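Local coordinates for protein hyaluronidase (Thermobaculum terrenum, PDB 5DIY) that probably hydrolyses O-linked N-acetylglucosamine as a GH84 hexosaminidase, deposited here as an active-site mutant with N-acetylglucosamine bound, at residues Glu94-Glu97 with Thr98-Lys102; Arg101-Thr104 with Pro105-Met109; Arg183-Lys186 with Asn187-Val190. All coordinates share one frame; numbering follows the deposited sequence.

Contact 1: residues Glu94-Glu97 with Thr98-Lys102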
loop_
_atom_site.group_PDB
_atom_site.type_symbol
_atom_site.label_atom_id
_atom_site.label_comp_id
_atom_site.label_asym_id
_atom_site.label_seq_id
_atom_site.Cartn_x
_atom_site.Cartn_y
_atom_site.Cartn_z
ATOM N N GLU C 94 27.125 25.302 -8.539
ATOM C CA GLU C 94 26.959 24.548 -9.790
ATOM C C GLU C 94 25.820 23.510 -9.723
ATOM O O GLU C 94 25.109 23.308 -10.709
ATOM C CB GLU C 94 28.279 23.868 -10.175
ATOM C CG GLU C 94 28.305 23.265 -11.576
ATOM C CD GLU C 94 29.655 22.670 -11.970
ATOM O OE1 GLU C 94 30.679 22.970 -11.314
ATOM O OE2 GLU C 94 29.689 21.898 -12.956
ATOM N N GLU C 95 25.646 22.869 -8.568
ATOM C CA GLU C 95 24.556 21.899 -8.369
ATOM C C GLU C 95 23.173 22.546 -8.474
ATOM O O GLU C 95 22.283 21.989 -9.121
ATOM C CB GLU C 95 24.690 21.185 -7.023
ATOM C CG GLU C 95 25.873 20.234 -6.931
ATOM C CD GLU C 95 25.587 18.869 -7.530
ATOM O OE1 GLU C 95 25.434 18.761 -8.764
ATOM O OE2 GLU C 95 25.524 17.887 -6.762
ATOM N N LEU C 96 22.997 23.707 -7.838
ATOM C CA LEU C 96 21.773 24.509 -7.982
ATOM C C LEU C 96 21.436 24.766 -9.449
ATOM O O LEU C 96 20.297 24.561 -9.872
ATOM C CB LEU C 96 21.902 25.854 -7.251
ATOM C CG LEU C 96 20.831 26.929 -7.509
ATOM C CD1 LEU C 96 19.456 26.422 -7.111
ATOM C CD2 LEU C 96 21.165 28.204 -6.753
ATOM N N GLU C 97 22.432 25.218 -10.210
ATOM C CA GLU C 97 22.244 25.512 -11.636
ATOM C C GLU C 97 21.807 24.260 -12.402
ATOM O O GLU C 97 20.949 24.340 -13.280
ATOM C CB GLU C 97 23.524 26.074 -12.277
ATOM C CG GLU C 97 24.073 27.370 -11.685
ATOM C CD GLU C 97 23.085 28.521 -11.698
ATOM O OE1 GLU C 97 22.270 28.621 -12.646
ATOM O OE2 GLU C 97 23.122 29.337 -10.749
ATOM N N THR C 98 22.402 23.119 -12.057
ATOM C CA THR C 98 22.069 21.836 -12.676
ATOM C C THR C 98 20.614 21.422 -12.392
ATOM O O THR C 98 19.910 20.980 -13.302
ATOM C CB THR C 98 23.065 20.742 -12.227
ATOM O OG1 THR C 98 24.391 21.116 -12.638
ATOM C CG2 THR C 98 22.712 19.369 -12.819
ATOM N N LEU C 99 20.160 21.587 -11.150
ATOM C CA LEU C 99 18.762 21.293 -10.801
ATOM C C LEU C 99 17.796 22.219 -11.544
ATOM O O LEU C 99 16.774 21.765 -12.064
ATOM C CB LEU C 99 18.532 21.387 -9.289
ATOM C CG LEU C 99 17.166 20.873 -8.789
ATOM C CD1 LEU C 99 17.316 20.029 -7.533
ATOM C CD2 LEU C 99 16.176 22.003 -8.542
ATOM N N ILE C 100 18.139 23.508 -11.612
ATOM C CA ILE C 100 17.319 24.500 -12.327
ATOM C C ILE C 100 17.254 24.197 -13.828
ATOM O O ILE C 100 16.209 24.393 -14.457
ATOM C CB ILE C 100 17.813 25.951 -12.067
ATOM C CG1 ILE C 100 17.620 26.340 -10.588
ATOM C CG2 ILE C 100 17.121 26.961 -12.983
ATOM C CD1 ILE C 100 16.190 26.556 -10.132
ATOM N N ARG C 101 18.357 23.707 -14.387
ATOM C CA ARG C 101 18.400 23.283 -15.789
ATOM C C ARG C 101 17.476 22.079 -16.019
ATOM O O ARG C 101 16.720 22.045 -16.992
ATOM C CB ARG C 101 19.841 22.947 -16.183
ATOM C CG ARG C 101 20.146 23.012 -17.675
ATOM C CD ARG C 101 21.619 22.713 -17.974
ATOM N NE ARG C 101 22.523 23.409 -17.049
ATOM C CZ ARG C 101 23.345 22.844 -16.157
ATOM N NH1 ARG C 101 23.467 21.517 -16.031
ATOM N NH2 ARG C 101 24.078 23.630 -15.373
ATOM N N LYS C 102 17.528 21.109 -15.106
ATOM C CA LYS C 102 16.676 19.910 -15.166
ATOM C C LYS C 102 15.176 20.239 -15.178
ATOM O O LYS C 102 14.418 19.649 -15.955
ATOM C CB LYS C 102 17.005 18.972 -13.989
ATOM C CG LYS C 102 16.183 17.694 -13.896
ATOM C CD LYS C 102 16.182 16.907 -15.197
ATOM C CE LYS C 102 15.748 15.464 -14.981
ATOM N NZ LYS C 102 16.798 14.655 -14.294
#
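Four consecutive i to i+4 bonds run from T98, L99, I100 and R101 back to E94, E95, L96 and E97, the straightest being I100 N to L96 O (3.0 Å, 164° at the hydrogen), so the two segments form continuous alpha-helix. On the flank bearing L96 and I100 the side chains lie side by side and point the same way: with CG of L96 anti to the backbone N (chi1 169°), its CD1 is set beside I100 CG1 at 3.9 Å. I100 CG1 also passes within 3.3 Å of L96 O. This helix 93-108 is the crossover of the beta-alpha-beta unit between strands 77-82 and 113-117 of the TIM barrel. L96 and I100 face helix 137-153, whereas L99 packs on I82 of strand 77-82. At T98, OG1 turns back to within 3.0 Å of E94 O. The R101 guanidinium folds back over the preceding turn through a bend at chi3 (-44°), one face above E97 O, which lies 3.7 Å from its plane and toward the rim. The E97 carboxylate itself turns elsewhere, with OE1 6.0 Å from R101 NH2, and forms a salt bridge with R151; that of E95 pairs with R53.

Contact 2: residues Arg101-Thr104 with Pro105-Met109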
loop_
_atom_site.group_PDB
_atom_site.type_symbol
_atom_site.label_atom_id
_atom_site.label_comp_id
_atom_site.label_asym_id
_atom_site.label_seq_id
_atom_site.Cartn_x
_atom_site.Cartn_y
_atom_site.Cartn_z
ATOM N N ARG C 101 18.357 23.707 -14.387
ATOM C CA ARG C 101 18.400 23.283 -15.789
ATOM C C ARG C 101 17.476 22.079 -16.019
ATOM O O ARG C 101 16.720 22.045 -16.992
ATOM C CB ARG C 101 19.841 22.947 -16.183
ATOM C CG ARG C 101 20.146 23.012 -17.675
ATOM C CD ARG C 101 21.619 22.713 -17.974
ATOM N NE ARG C 101 22.523 23.409 -17.049
ATOM C CZ ARG C 101 23.345 22.844 -16.157
ATOM N NH1 ARG C 101 23.467 21.517 -16.031
ATOM N NH2 ARG C 101 24.078 23.630 -15.373
ATOM N N LYS C 102 17.528 21.109 -15.106
ATOM C CA LYS C 102 16.676 19.910 -15.166
ATOM C C LYS C 102 15.176 20.239 -15.178
ATOM O O LYS C 102 14.418 19.649 -15.955
ATOM C CB LYS C 102 17.005 18.972 -13.989
ATOM C CG LYS C 102 16.183 17.694 -13.896
ATOM C CD LYS C 102 16.182 16.907 -15.197
ATOM C CE LYS C 102 15.748 15.464 -14.981
ATOM N NZ LYS C 102 16.798 14.655 -14.294
ATOM N N ILE C 103 14.759 21.174 -14.321
ATOM C CA ILE C 103 13.340 21.536 -14.197
ATOM C C ILE C 103 12.851 22.605 -15.192
ATOM O O ILE C 103 11.644 22.802 -15.313
ATOM C CB ILE C 103 12.953 21.941 -12.744
ATOM C CG1 ILE C 103 13.603 23.258 -12.304
ATOM C CG2 ILE C 103 13.321 20.829 -11.765
ATOM C CD1 ILE C 103 12.833 23.964 -11.213
ATOM N N THR C 104 13.769 23.283 -15.893
ATOM C CA THR C 104 13.397 24.369 -16.817
ATOM C C THR C 104 12.360 23.967 -17.880
ATOM O O THR C 104 11.391 24.696 -18.067
ATOM C CB THR C 104 14.639 25.025 -17.474
ATOM O OG1 THR C 104 15.357 25.765 -16.480
ATOM C CG2 THR C 104 14.256 25.985 -18.600
ATOM N N PRO C 105 12.550 22.818 -18.569
ATOM C CA PRO C 105 11.502 22.367 -19.513
ATOM C C PRO C 105 10.091 22.321 -18.900
ATOM O O PRO C 105 9.118 22.662 -19.575
ATOM C CB PRO C 105 11.964 20.963 -19.909
ATOM C CG PRO C 105 13.447 20.981 -19.729
ATOM C CD PRO C 105 13.737 21.940 -18.608
ATOM N N PHE C 106 9.998 21.941 -17.624
ATOM C CA PHE C 106 8.719 21.917 -16.909
ATOM C C PHE C 106 8.202 23.317 -16.610
ATOM O O PHE C 106 7.008 23.579 -16.774
ATOM C CB PHE C 106 8.816 21.068 -15.637
ATOM C CG PHE C 106 9.128 19.633 -15.921
ATOM C CD1 PHE C 106 8.122 18.770 -16.323
ATOM C CD2 PHE C 106 10.433 19.157 -15.846
ATOM C CE1 PHE C 106 8.400 17.448 -16.620
ATOM C CE2 PHE C 106 10.722 17.833 -16.147
ATOM C CZ PHE C 106 9.703 16.977 -16.538
ATOM N N LEU C 107 9.100 24.217 -16.211
ATOM C CA LEU C 107 8.743 25.628 -16.013
ATOM C C LEU C 107 8.177 26.240 -17.299
ATOM O O LEU C 107 7.160 26.926 -17.264
ATOM C CB LEU C 107 9.949 26.442 -15.521
ATOM C CG LEU C 107 10.575 26.062 -14.174
ATOM C CD1 LEU C 107 11.830 26.886 -13.937
ATOM C CD2 LEU C 107 9.593 26.241 -13.025
ATOM N N GLU C 108 8.820 25.945 -18.428
ATOM C CA GLU C 108 8.384 26.440 -19.743
ATOM C C GLU C 108 7.079 25.806 -20.253
ATOM O O GLU C 108 6.383 26.412 -21.073
ATOM C CB GLU C 108 9.492 26.235 -20.778
ATOM C CG GLU C 108 10.755 27.045 -20.500
ATOM C CD GLU C 108 11.938 26.653 -21.374
ATOM O OE1 GLU C 108 11.810 25.721 -22.200
ATOM O OE2 GLU C 108 13.009 27.287 -21.231
ATOM N N MET C 109 6.757 24.595 -19.788
ATOM C CA MET C 109 5.471 23.943 -20.112
ATOM C C MET C 109 4.312 24.340 -19.180
ATOM O O MET C 109 3.190 23.868 -19.361
ATOM C CB MET C 109 5.632 22.422 -20.139
ATOM C CG MET C 109 6.377 21.924 -21.363
ATOM S SD MET C 109 6.549 20.131 -21.393
ATOM C CE MET C 109 7.743 19.839 -20.092
#
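The F106 ring presents its edge to I103 O, which lies in the ring plane, 3.9 Å from F106 CD2; K102 O sits near the same plane, 4.0 Å from that atom. Beyond the two segments, F106 stacks with F80 of strand 77-82 and meets F64 of helix 58-73 edge-to-face, so this aromatic joins the helix to the barrel wall. The backbone kinks here. P105 has no N-H to offer R101 O, and its CD stands 3.4 Å from that oxygen, while F106 N makes only a weak bond to I103 O (123° at the hydrogen). Regular bonding resumes with L107 N to I103 O and E108 N to T104 O (2.9 Å). An alanine at P105 would lack CG and CD, and would probably open a gap beside L61 and release the backbone rotation that the ring fixes at the kink. I103 and L107 meet at an oblique angle, CD1 to CD1 at 4.1 Å, and both touch L152 of helix 137-153. With T104 OG1 beside the backbone N (chi1 -70°), that hydroxyl bonds to I100 O, and CG2 is turned to E108 OE2, 3.2 Å away. The chemistry implies a last helical turn held by two sound backbone bonds and the apolar I103-L107 contact, with no charge pairing between the two segments.

Contact 3: residues Arg183-Lys186 with Asn187-Val190; sequences RLPK and NIDV
L184, just before the turn, and V190, in the strand after it, meet through apolar side chains that cross at a slant, with L184 CD1 3.7 Å from V190 CG2. The other delta carbon of the leucine, CD2, reaches I188 CD1 at 4.2 Å, so the two branches of one leucine touch I188, which closes the turn, and V190 in the strand that follows. P185 and I188 run side by side in the same direction, the proline CD 4.0 Å from I188 CD1. That methyl sits at the end of an extended isoleucine chain (chi2 -176°), which carries it back along the proline ring.

The loop joins helix 175-183 to strand 189-192, the sixth strand of the eight-stranded TIM barrel, and L184 is the first residue to leave helical backbone angles. The buried side chains close the seam between that strand's neighbour and the outer helix: L184 and V190 pack on M163, I188 on I161 of strand 160-164, and I188 also on L149 of helix 137-153.

Hydrogen bonding across the segments consists of the type I beta turn from P185 to I188. I188 N donates to P185 O at 3.1 Å with 158° at the hydrogen, but it approaches from above the carbonyl plane, 43° out of it. R216 grips the turn from outside, its guanidinium bonding to L184 O and I188 O. The amine of K186, an exposed residue, bonds to Q215 OE1.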
loop_
_atom_site.group_PDB
_atom_site.type_symbol
_atom_site.label_atom_id
_atom_site.label_comp_id
_atom_site.label_asym_id
_atom_site.label_seq_id
_atom_site.Cartn_x
_atom_site.Cartn_y
_atom_site.Cartn_z
ATOM N N ARG C 183 14.051 27.185 9.672
ATOM C CA ARG C 183 14.886 27.691 8.565
ATOM C C ARG C 183 14.280 27.619 7.165
ATOM O O ARG C 183 14.732 28.346 6.278
ATOM C CB ARG C 183 16.233 26.969 8.566
ATOM C CG ARG C 183 16.988 27.131 9.876
ATOM C CD ARG C 183 18.488 27.144 9.677
ATOM N NE ARG C 183 19.179 27.378 10.946
ATOM C CZ ARG C 183 20.464 27.717 11.075
ATOM N NH1 ARG C 183 21.253 27.873 10.010
ATOM N NH2 ARG C 183 20.967 27.905 12.292
ATOM N N LEU C 184 13.291 26.751 6.943
ATOM C CA LEU C 184 12.564 26.752 5.665
ATOM C C LEU C 184 11.593 27.924 5.611
ATOM O O LEU C 184 10.792 28.074 6.521
ATOM C CB LEU C 184 11.753 25.462 5.453
ATOM C CG LEU C 184 12.469 24.197 4.989
ATOM C CD1 LEU C 184 11.469 23.055 4.933
ATOM C CD2 LEU C 184 13.122 24.391 3.629
ATOM N N PRO C 185 11.631 28.733 4.531
ATOM C CA PRO C 185 10.565 29.723 4.307
ATOM C C PRO C 185 9.176 29.090 4.436
ATOM O O PRO C 185 8.967 27.969 3.958
ATOM C CB PRO C 185 10.816 30.195 2.870
ATOM C CG PRO C 185 12.276 29.990 2.657
ATOM C CD PRO C 185 12.682 28.813 3.499
ATOM N N LYS C 186 8.249 29.805 5.074
ATOM C CA LYS C 186 6.981 29.218 5.552
ATOM C C LYS C 186 6.098 28.655 4.444
ATOM O O LYS C 186 5.349 27.709 4.677
ATOM C CB LYS C 186 6.150 30.234 6.357
ATOM C CG LYS C 186 6.813 30.823 7.592
ATOM C CD LYS C 186 7.128 29.793 8.667
ATOM C CE LYS C 186 7.751 30.460 9.888
ATOM N NZ LYS C 186 8.848 29.644 10.477
ATOM N N ASN C 187 6.186 29.239 3.253
ATOM C CA ASN C 187 5.366 28.824 2.123
ATOM C C ASN C 187 5.913 27.623 1.329
ATOM O O ASN C 187 5.276 27.186 0.372
ATOM C CB ASN C 187 5.113 30.027 1.208
ATOM C CG ASN C 187 4.348 31.147 1.916
ATOM O OD1 ASN C 187 3.524 30.904 2.807
ATOM N ND2 ASN C 187 4.609 32.383 1.511
ATOM N N ILE C 188 7.085 27.106 1.715
ATOM C CA ILE C 188 7.556 25.813 1.232
ATOM C C ILE C 188 6.785 24.737 2.000
ATOM O O ILE C 188 6.794 24.716 3.236
ATOM C CB ILE C 188 9.085 25.640 1.410
ATOM C CG1 ILE C 188 9.813 26.668 0.527
ATOM C CG2 ILE C 188 9.507 24.203 1.081
ATOM C CD1 ILE C 188 11.325 26.565 0.504
ATOM N N ASP C 189 6.092 23.874 1.264
ATOM C CA ASP C 189 5.303 22.795 1.866
ATOM C C ASP C 189 6.222 21.654 2.295
ATOM O O ASP C 189 7.276 21.446 1.697
ATOM C CB ASP C 189 4.229 22.305 0.891
ATOM C CG ASP C 189 3.040 23.251 0.806
ATOM O OD1 ASP C 189 2.435 23.544 1.851
ATOM O OD2 ASP C 189 2.695 23.696 -0.303
ATOM N N VAL C 190 5.826 20.932 3.344
ATOM C CA VAL C 190 6.651 19.855 3.907
ATOM C C VAL C 190 5.833 18.578 4.076
ATOM O O VAL C 190 4.803 18.574 4.753
ATOM C CB VAL C 190 7.275 20.260 5.259
ATOM C CG1 VAL C 190 8.066 19.102 5.868
ATOM C CG2 VAL C 190 8.169 21.481 5.077
#

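Contacts 1 and 2 follow each other on one helix, 93-108, sharing R101 and K102, with centres 11 Å apart; the first covers most of its opening half and the second its kinked final turns. Contact 3 comes later in the chain, between helix 175-183 and strand 189-192. Its centre lies 20 Å from that of contact 1 and 22 Å from that of contact 2. All three belong to the TIM barrel, and each has side chains on helix 137-153, which connects them indirectly. Contacts 1 and 2 belong to the outer helical layer, away from the N-acetylglucosamine site, whereas contact 3 leads from that layer into the strand wall, where the V190 side chain is about 11 Å from the bound sugar.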